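Local coordinates for protein Rubredoxin\:oxygen oxidoreductase (Desulfovibrio gigas, PDB 1E5D) that reduces dioxygen to water in a four-electron reaction, using a diiron centre in a lactamase-like fold and an FMN carried by a flavodoxin-like fold, at residues N36-E41 / F221-H226; S150-F155 / I162-F167; F258-W263 / L319-G324. All coordinates share one frame; numbering follows the deposited sequence.

Contact 1: residues N36-E41 / F221-H226. With FEO (mu-oxo-diiron), chain D.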
# COMPACT_ATOMS: atom_id res chain seq x y z
N ASN A 36 -6.57 1.27 28.92
CA ASN A 36 -6.40 1.00 30.34
C ASN A 36 -5.85 2.22 31.07
O ASN A 36 -4.84 2.79 30.72
CB ASN A 36 -5.45 -0.18 30.55
CG ASN A 36 -5.97 -1.46 29.91
OD1 ASN A 36 -7.16 -1.59 29.65
ND2 ASN A 36 -5.07 -2.41 29.67
N ALA A 37 -6.57 2.58 32.13
CA ALA A 37 -6.14 3.59 33.08
C ALA A 37 -6.24 2.95 34.46
O ALA A 37 -7.00 2.00 34.65
CB ALA A 37 -6.95 4.86 32.98
N TYR A 38 -5.44 3.46 35.40
CA TYR A 38 -5.45 2.85 36.73
C TYR A 38 -5.67 3.91 37.80
O TYR A 38 -4.92 4.88 37.93
CB TYR A 38 -4.16 2.05 36.95
CG TYR A 38 -4.03 0.97 35.90
CD1 TYR A 38 -3.42 1.26 34.69
CD2 TYR A 38 -4.53 -0.31 36.09
CE1 TYR A 38 -3.30 0.29 33.71
CE2 TYR A 38 -4.42 -1.28 35.11
CZ TYR A 38 -3.80 -0.97 33.92
OH TYR A 38 -3.66 -1.91 32.92
N LEU A 39 -6.73 3.67 38.56
CA LEU A 39 -7.12 4.46 39.71
C LEU A 39 -6.51 3.90 40.98
O LEU A 39 -6.77 2.75 41.34
CB LEU A 39 -8.65 4.47 39.82
CG LEU A 39 -9.22 5.35 40.93
CD1 LEU A 39 -8.89 6.81 40.65
CD2 LEU A 39 -10.72 5.14 41.07
N VAL A 40 -5.69 4.69 41.66
CA VAL A 40 -5.09 4.27 42.92
C VAL A 40 -5.61 5.10 44.09
O VAL A 40 -5.39 6.31 44.19
CB VAL A 40 -3.55 4.38 42.88
CG1 VAL A 40 -2.97 3.93 44.21
CG2 VAL A 40 -3.00 3.55 41.73
N GLU A 41 -6.33 4.42 44.99
CA GLU A 41 -6.87 5.06 46.18
C GLU A 41 -5.83 5.20 47.28
O GLU A 41 -5.43 4.19 47.84
CB GLU A 41 -8.06 4.26 46.71
CG GLU A 41 -9.34 4.54 45.92
CD GLU A 41 -10.52 3.76 46.48
OE1 GLU A 41 -10.42 2.52 46.61
OE2 GLU A 41 -11.54 4.41 46.78
N PHE A 221 2.31 -7.61 39.35
CA PHE A 221 1.36 -7.08 38.40
C PHE A 221 2.00 -6.14 37.39
O PHE A 221 2.63 -5.15 37.78
CB PHE A 221 0.30 -6.27 39.15
CG PHE A 221 -0.68 -7.11 39.95
CD1 PHE A 221 -1.76 -7.69 39.31
CD2 PHE A 221 -0.49 -7.29 41.31
CE1 PHE A 221 -2.66 -8.45 40.04
CE2 PHE A 221 -1.39 -8.04 42.04
CZ PHE A 221 -2.47 -8.62 41.40
N ILE A 222 1.83 -6.43 36.10
CA ILE A 222 2.20 -5.40 35.12
C ILE A 222 0.93 -4.87 34.45
O ILE A 222 0.13 -5.66 33.97
CB ILE A 222 3.18 -5.87 34.04
CG1 ILE A 222 4.55 -6.21 34.62
CG2 ILE A 222 3.25 -4.84 32.93
CD1 ILE A 222 5.38 -7.14 33.76
N CYS A 223 0.79 -3.56 34.47
CA CYS A 223 -0.40 -2.85 34.03
C CYS A 223 -0.11 -1.95 32.84
O CYS A 223 0.33 -0.81 33.00
CB CYS A 223 -0.96 -2.04 35.21
SG CYS A 223 -1.29 -3.04 36.68
N PRO A 224 -0.33 -2.48 31.64
CA PRO A 224 -0.17 -1.72 30.40
C PRO A 224 -1.45 -1.00 29.96
O PRO A 224 -2.55 -1.27 30.45
CB PRO A 224 0.19 -2.84 29.41
CG PRO A 224 -0.58 -4.02 29.89
CD PRO A 224 -0.73 -3.87 31.38
N ASP A 225 -1.28 -0.08 29.03
CA ASP A 225 -2.29 0.75 28.40
C ASP A 225 -3.33 -0.03 27.61
O ASP A 225 -4.46 0.43 27.54
CB ASP A 225 -1.63 1.71 27.40
CG ASP A 225 -1.03 2.92 28.06
OD1 ASP A 225 -1.30 3.14 29.26
OD2 ASP A 225 -0.25 3.63 27.38
N HIS A 226 -2.92 -1.15 27.03
CA HIS A 226 -3.74 -1.96 26.16
C HIS A 226 -3.70 -3.44 26.51
O HIS A 226 -2.63 -4.02 26.69
CB HIS A 226 -3.28 -1.83 24.69
CG HIS A 226 -3.05 -0.41 24.27
ND1 HIS A 226 -4.05 0.53 24.24
CD2 HIS A 226 -1.93 0.22 23.88
CE1 HIS A 226 -3.55 1.68 23.84
NE2 HIS A 226 -2.26 1.53 23.61
FE1 FEO D . -1.11 3.16 23.30
FE2 FEO D . 1.66 4.65 22.10
O FEO D . -0.49 4.72 22.79
O HOH W 1 -1.89 4.27 25.32

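Contact 2: residues S150-F155 / I162-F167. With FEO (mu-oxo-diiron), chain D.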
# COMPACT_ATOMS: atom_id res chain seq x y z
N SER A 150 7.86 8.57 27.00
CA SER A 150 7.54 7.35 27.73
C SER A 150 8.25 7.24 29.07
O SER A 150 9.46 7.40 29.21
CB SER A 150 7.90 6.15 26.85
OG SER A 150 7.68 4.93 27.53
N MET A 151 7.47 6.92 30.09
CA MET A 151 7.98 6.60 31.42
C MET A 151 7.05 5.61 32.09
O MET A 151 5.88 5.49 31.71
CB MET A 151 8.10 7.85 32.28
CG MET A 151 6.79 8.18 32.98
SD MET A 151 6.94 9.60 34.08
CE MET A 151 5.22 9.97 34.36
N VAL A 152 7.54 4.88 33.09
CA VAL A 152 6.66 3.90 33.74
C VAL A 152 6.59 4.17 35.23
O VAL A 152 7.40 4.93 35.76
CB VAL A 152 7.13 2.47 33.44
CG1 VAL A 152 7.33 2.28 31.94
CG2 VAL A 152 8.42 2.15 34.18
N SER A 153 5.62 3.56 35.91
CA SER A 153 5.42 3.84 37.33
C SER A 153 5.50 2.56 38.15
O SER A 153 4.88 1.56 37.83
CB SER A 153 4.08 4.52 37.60
OG SER A 153 4.17 5.89 37.25
N TRP A 154 6.28 2.65 39.22
CA TRP A 154 6.55 1.51 40.06
C TRP A 154 6.06 1.71 41.49
O TRP A 154 6.39 2.70 42.14
CB TRP A 154 8.06 1.26 40.08
CG TRP A 154 8.52 0.08 40.88
CD1 TRP A 154 9.50 0.06 41.84
CD2 TRP A 154 8.01 -1.26 40.80
NE1 TRP A 154 9.63 -1.20 42.35
CE2 TRP A 154 8.73 -2.03 41.73
CE3 TRP A 154 7.03 -1.88 40.02
CZ2 TRP A 154 8.49 -3.40 41.90
CZ3 TRP A 154 6.79 -3.23 40.20
CH2 TRP A 154 7.52 -3.98 41.14
N PHE A 155 5.27 0.75 41.93
CA PHE A 155 4.89 0.56 43.32
C PHE A 155 5.73 -0.59 43.87
O PHE A 155 5.39 -1.76 43.71
CB PHE A 155 3.39 0.28 43.46
CG PHE A 155 2.56 1.55 43.30
CD1 PHE A 155 2.30 2.38 44.38
CD2 PHE A 155 2.04 1.90 42.06
CE1 PHE A 155 1.56 3.53 44.24
CE2 PHE A 155 1.29 3.05 41.92
CZ PHE A 155 1.06 3.87 43.00
N ILE A 162 3.12 -0.10 36.39
CA ILE A 162 2.20 0.52 35.44
C ILE A 162 3.02 1.07 34.27
O ILE A 162 3.67 2.09 34.48
CB ILE A 162 1.36 1.61 36.11
CG1 ILE A 162 0.67 1.15 37.40
CG2 ILE A 162 0.36 2.20 35.12
CD1 ILE A 162 0.01 2.24 38.20
N SER A 163 2.99 0.39 33.13
CA SER A 163 3.95 0.48 32.05
C SER A 163 3.55 1.17 30.76
O SER A 163 4.29 1.01 29.77
CB SER A 163 4.37 -0.96 31.65
OG SER A 163 3.18 -1.72 31.47
N ASN A 164 2.46 1.90 30.69
CA ASN A 164 1.98 2.51 29.45
C ASN A 164 1.90 1.46 28.35
O ASN A 164 1.34 0.38 28.59
CB ASN A 164 2.76 3.75 29.07
CG ASN A 164 4.12 3.72 28.44
OD1 ASN A 164 4.22 3.48 27.23
ND2 ASN A 164 5.17 3.98 29.20
N ASP A 165 2.33 1.73 27.13
CA ASP A 165 2.19 0.79 26.04
C ASP A 165 3.05 -0.45 26.22
O ASP A 165 2.78 -1.51 25.65
CB ASP A 165 2.56 1.47 24.72
CG ASP A 165 1.52 2.45 24.23
OD1 ASP A 165 0.31 2.21 24.44
OD2 ASP A 165 1.90 3.48 23.62
N ILE A 166 4.13 -0.35 26.98
CA ILE A 166 5.05 -1.48 27.14
C ILE A 166 4.33 -2.68 27.75
O ILE A 166 3.65 -2.55 28.78
CB ILE A 166 6.25 -1.06 28.01
CG1 ILE A 166 6.87 0.26 27.52
CG2 ILE A 166 7.31 -2.14 28.12
CD1 ILE A 166 7.80 0.90 28.52
N PHE A 167 4.49 -3.83 27.11
CA PHE A 167 3.90 -5.09 27.54
C PHE A 167 2.44 -5.15 27.12
O PHE A 167 1.73 -6.12 27.38
CB PHE A 167 4.02 -5.31 29.06
CG PHE A 167 5.47 -5.32 29.51
CD1 PHE A 167 6.35 -6.26 29.00
CD2 PHE A 167 5.94 -4.40 30.43
CE1 PHE A 167 7.67 -6.29 29.39
CE2 PHE A 167 7.27 -4.42 30.82
CZ PHE A 167 8.13 -5.36 30.30
FE1 FEO D . -1.11 3.16 23.30
FE2 FEO D . 1.66 4.65 22.10
O FEO D . -0.49 4.72 22.79
O HOH W 1 -1.89 4.27 25.32

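Contact 3: residues F258-W263 / L319-G324. With FMN (flavin mononucleotide), chain C.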
# COMPACT_ATOMS: atom_id res chain seq x y z
N PHE A 258 7.35 -12.87 0.75
CA PHE A 258 6.21 -12.01 0.43
C PHE A 258 6.47 -11.41 -0.95
O PHE A 258 7.59 -11.11 -1.35
CB PHE A 258 5.96 -10.97 1.50
CG PHE A 258 6.81 -9.74 1.62
CD1 PHE A 258 6.54 -8.61 0.85
CD2 PHE A 258 7.87 -9.67 2.49
CE1 PHE A 258 7.28 -7.45 0.96
CE2 PHE A 258 8.63 -8.52 2.60
CZ PHE A 258 8.34 -7.39 1.84
N TYR A 259 5.39 -11.29 -1.69
CA TYR A 259 5.42 -10.92 -3.09
C TYR A 259 4.10 -10.24 -3.44
O TYR A 259 3.14 -10.34 -2.69
CB TYR A 259 5.63 -12.17 -3.97
CG TYR A 259 4.31 -12.91 -4.12
CD1 TYR A 259 3.80 -13.64 -3.05
CD2 TYR A 259 3.57 -12.88 -5.30
CE1 TYR A 259 2.60 -14.33 -3.16
CE2 TYR A 259 2.36 -13.55 -5.41
CZ TYR A 259 1.88 -14.28 -4.33
OH TYR A 259 0.68 -14.94 -4.47
N ASP A 260 4.09 -9.65 -4.62
CA ASP A 260 2.87 -9.29 -5.33
C ASP A 260 3.11 -9.63 -6.79
O ASP A 260 4.23 -9.93 -7.20
CB ASP A 260 2.49 -7.83 -5.13
CG ASP A 260 1.02 -7.58 -5.41
OD1 ASP A 260 0.33 -8.54 -5.82
OD2 ASP A 260 0.56 -6.44 -5.22
N SER A 261 2.04 -9.63 -7.59
CA SER A 261 2.17 -10.11 -8.97
C SER A 261 0.97 -9.66 -9.79
O SER A 261 -0.11 -9.46 -9.23
CB SER A 261 2.28 -11.63 -8.95
OG SER A 261 2.41 -12.14 -10.26
N MET A 262 1.14 -9.49 -11.09
CA MET A 262 -0.03 -9.14 -11.90
C MET A 262 -0.51 -10.36 -12.67
O MET A 262 -1.71 -10.64 -12.66
CB MET A 262 0.24 -7.97 -12.85
CG MET A 262 0.85 -6.78 -12.13
SD MET A 262 1.56 -5.55 -13.24
CE MET A 262 3.21 -6.23 -13.48
N TRP A 263 0.41 -11.06 -13.32
CA TRP A 263 0.06 -12.17 -14.20
C TRP A 263 0.59 -13.51 -13.69
O TRP A 263 0.73 -14.49 -14.42
CB TRP A 263 0.56 -11.89 -15.64
CG TRP A 263 -0.32 -10.83 -16.25
CD1 TRP A 263 -0.02 -9.51 -16.45
CD2 TRP A 263 -1.66 -11.03 -16.72
NE1 TRP A 263 -1.10 -8.88 -17.03
CE2 TRP A 263 -2.12 -9.79 -17.20
CE3 TRP A 263 -2.51 -12.14 -16.78
CZ2 TRP A 263 -3.39 -9.62 -17.74
CZ3 TRP A 263 -3.77 -11.97 -17.31
CH2 TRP A 263 -4.20 -10.72 -17.79
N LEU A 319 5.98 -3.25 -7.61
CA LEU A 319 4.58 -3.02 -7.33
C LEU A 319 4.39 -2.26 -6.02
O LEU A 319 5.10 -2.42 -5.03
CB LEU A 319 3.81 -4.34 -7.32
CG LEU A 319 3.61 -5.01 -8.69
CD1 LEU A 319 2.89 -6.34 -8.54
CD2 LEU A 319 2.84 -4.10 -9.63
N PRO A 320 3.39 -1.39 -6.05
CA PRO A 320 3.13 -0.43 -4.98
C PRO A 320 3.04 -1.08 -3.61
O PRO A 320 3.64 -0.62 -2.64
CB PRO A 320 1.75 0.12 -5.36
CG PRO A 320 1.67 -0.04 -6.84
CD PRO A 320 2.42 -1.29 -7.17
N TYR A 321 2.27 -2.16 -3.52
CA TYR A 321 2.03 -2.84 -2.26
C TYR A 321 3.30 -3.49 -1.74
O TYR A 321 3.50 -3.64 -0.53
CB TYR A 321 0.93 -3.89 -2.43
CG TYR A 321 -0.44 -3.30 -2.59
CD1 TYR A 321 -0.73 -2.05 -2.05
CD2 TYR A 321 -1.44 -3.97 -3.27
CE1 TYR A 321 -1.98 -1.49 -2.18
CE2 TYR A 321 -2.71 -3.41 -3.40
CZ TYR A 321 -2.97 -2.17 -2.86
OH TYR A 321 -4.22 -1.61 -2.98
N VAL A 322 4.18 -3.89 -2.66
CA VAL A 322 5.47 -4.40 -2.20
C VAL A 322 6.31 -3.26 -1.63
O VAL A 322 6.93 -3.37 -0.58
CB VAL A 322 6.22 -5.12 -3.33
CG1 VAL A 322 7.58 -5.57 -2.82
CG2 VAL A 322 5.41 -6.31 -3.82
N ALA A 323 6.32 -2.14 -2.34
CA ALA A 323 7.02 -0.95 -1.87
C ALA A 323 6.49 -0.49 -0.52
O ALA A 323 7.27 -0.20 0.39
CB ALA A 323 6.89 0.18 -2.88
N GLY A 324 5.17 -0.42 -0.36
CA GLY A 324 4.61 0.04 0.90
C GLY A 324 4.99 -0.86 2.06
O GLY A 324 5.27 -0.40 3.17
N1 FMN C . 8.41 -5.09 -17.49
C2 FMN C . 9.54 -4.39 -17.56
O2 FMN C . 10.58 -4.87 -17.92
N3 FMN C . 9.58 -3.02 -17.18
C4 FMN C . 8.42 -2.28 -17.10
O4 FMN C . 8.51 -1.12 -16.75
C4A FMN C . 7.17 -3.04 -17.08
N5 FMN C . 6.03 -2.46 -16.65
C5A FMN C . 4.87 -3.13 -16.95
C6 FMN C . 3.64 -2.49 -16.63
C7 FMN C . 2.45 -3.17 -16.66
C7M FMN C . 1.23 -2.56 -16.03
C8 FMN C . 2.44 -4.58 -16.99
C8M FMN C . 1.13 -5.29 -17.25
C9 FMN C . 3.61 -5.16 -17.51
C9A FMN C . 4.83 -4.51 -17.29
N10 FMN C . 6.10 -5.16 -17.41
C10 FMN C . 7.23 -4.46 -17.38
C1' FMN C . 6.08 -6.59 -17.82
C2' FMN C . 5.89 -7.51 -16.59
O2' FMN C . 6.96 -7.33 -15.67
C3' FMN C . 5.90 -8.92 -17.14
O3' FMN C . 4.61 -9.14 -17.70
C4' FMN C . 6.13 -9.95 -16.03
O4' FMN C . 6.10 -11.28 -16.58
C5' FMN C . 5.04 -9.76 -15.00
O5' FMN C . 5.22 -10.82 -13.86
P FMN C . 4.04 -11.30 -13.03
O1P FMN C . 4.63 -11.85 -11.73
O2P FMN C . 3.06 -10.31 -12.87
O3P FMN C . 3.37 -12.39 -13.73
O HOH W 2 0.92 -3.84 -5.45

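Contact 1: residues N36-E41 / F221-H226
Asn36 and Tyr38, two residues apart and so on the same face of strand 33-40, both reach the carbonyl oxygen of Pro224 on the segment 221-226. Asn36 also bonds through its backbone: its N donates to Asp225 O at 2.7 Å. Its side chain leaves beside that N, with CG anti to the carbonyl carbon (chi1 -60°), and CB lies 3.1 Å from Pro224 O and about as near Asp225 O. CG stays close to the same two oxygens, OD1 turns off to the hydroxyl of Thr34, and ND2 donates to Pro224 O at 2.9 Å. That oxygen lies almost in the amide plane, while ND2 stands above the plane of the carbonyl; a further bond from ND2 goes to Gly227 O. An amide suits this position because it can donate to the backbone carbonyls of Pro224 and Gly227 and accept from a hydroxyl. The Tyr38 hydroxyl gives Pro224 O its second bond, at 2.8 Å from OH, and arrives from the opposite face of the carbonyl. Cys223, small enough to let CB lie on the ring, packs over one face with CB 3.3 Å from CZ; SG stands obliquely above the ring, nearest CE2, as a sulfur-aromatic contact. Beyond the strand, His226 NE2 binds iron FE1 at 2.0 Å, while ND1 is held by Thr34 O and Asp225 CB sits over the centre of the imidazole. Asp225 OD2 accepts from the iron-bound water at 2.7 Å and also pairs with His84, placing it in the second shell. The two strands belong to different sheets and run at 125° to each other, joined at the metal-bearing edge of the αβ/βα sandwich of the metallo-β-lactamase fold.

Contact 2: residues S150-F155 / I162-F167
A β-hairpin of the six-stranded sheet pairs Ser153 with Ile162, and the chain that follows its second strand carries the aspartate that bridges the two irons. The pair is antiparallel and hydrogen-bonded: Ser153 N to Ile162 O and Ile162 N to Ser153 O are both 2.8 Å, and nearly straight. Their side chains share a sheet face, where Ile162 CD1 touches the ring edge of Phe155 at CE2, 4.0 Å away. Next to this pair, the branched Val152 puts CG1 3.7 Å from CD1 of Ile166, the two side chains crossing at about a right angle. A type II' turn runs from Ser163 to Ile166, and within it Asn164 continues the link with its side chain. Its CG lies between the backbone N and the carbonyl carbon (chi1 77°), and ND2 donates to Met151 O at 3.0 Å and to Ser150 OG at 3.2 Å; Ser150 OG is also bonded to Leu145 O. The amide's other end, OD1, accepts the N-H of Asp165, which probably steadies the next residue. Asparagine tolerates the positive phi of this turn position. Asp165 then spans the metals, OD1 on iron FE1 at 2.0 Å and OD2 on iron FE2 at 1.9 Å, the bridging carboxylate of a metallo-β-lactamase-type diiron site.

Contact 3: residues F258-W263 / L319-G324
Leu319 lays one methyl, CD1, on the backbone between Asp260 and Ser261, 3.5 Å from Ser261 N and near CB of Asp260, while its other methyl, CD2, rests 4.1 Å from the sulfur SD of Met262. A leucine fits here because one methyl can cover the chain and the other the flexible thioether. In the first turn of helix 320-331, Val322 takes over: CG2 presses on Asp260 CB at 3.5 Å, and CG1, anti to the backbone N (chi1 177°), is turned to the Phe258 ring. Phe258 itself is buried between strand 306-310 and this helix. Asp260 meets apolar groups at its stem and mainly polar ones at its tip. OD2 lies at the ring edge of Tyr321, 3.7 Å from CD2, with carboxylate and ring planes only 13° apart. The same OD2 accepts from a water at 2.6 Å, and that water accepts from Tyr321 N, so the carboxylate is tied through it to the first turn of the helix, whose N-terminal dipole would favour a negative charge. OD1 accepts Ser261 N from above the carboxylate plane and is shared with Lys290, in a salt bridge, and Trp288. The chain from 258 to 263 is the end of the first strand of a flavodoxin-like fold and the start of its phosphate-binding loop. Ser261 OG donates to O1P of the FMN phosphate, and Met262 N and Trp263 N both donate to O2P, the first at 2.7 Å and the second at 2.8 Å. Met262 bends at chi3 to -86°, which carries CE to 4.0 Å from flavin C8. Trp263 NE1 is bonded to Glu81 of the second subunit, an iron ligand there, while the Tyr321 ring meets His294 of that same subunit edge-to-face.

Following the chain from the N terminus, the first segment of these contacts lies on strand 33-40; contact 1 closes a loop of 179 residues when the chain returns at 221-226. Contact 2 is nested inside that loop, a short hairpin closed across six residues. The two touch, since strands 160-164 and 221-224 are neighbours in one sheet, and both supply ligands to the diiron centre and share its water. Contact 1 joins the two sheets of the lactamase-like fold, whereas contact 2 builds one of them. Contact 3 follows in series, closing a 55-residue loop in the flavodoxin-like fold, its centre about 41 Å from that of contact 1, where it ties the first strand and the FMN phosphate loop to helix 320-331.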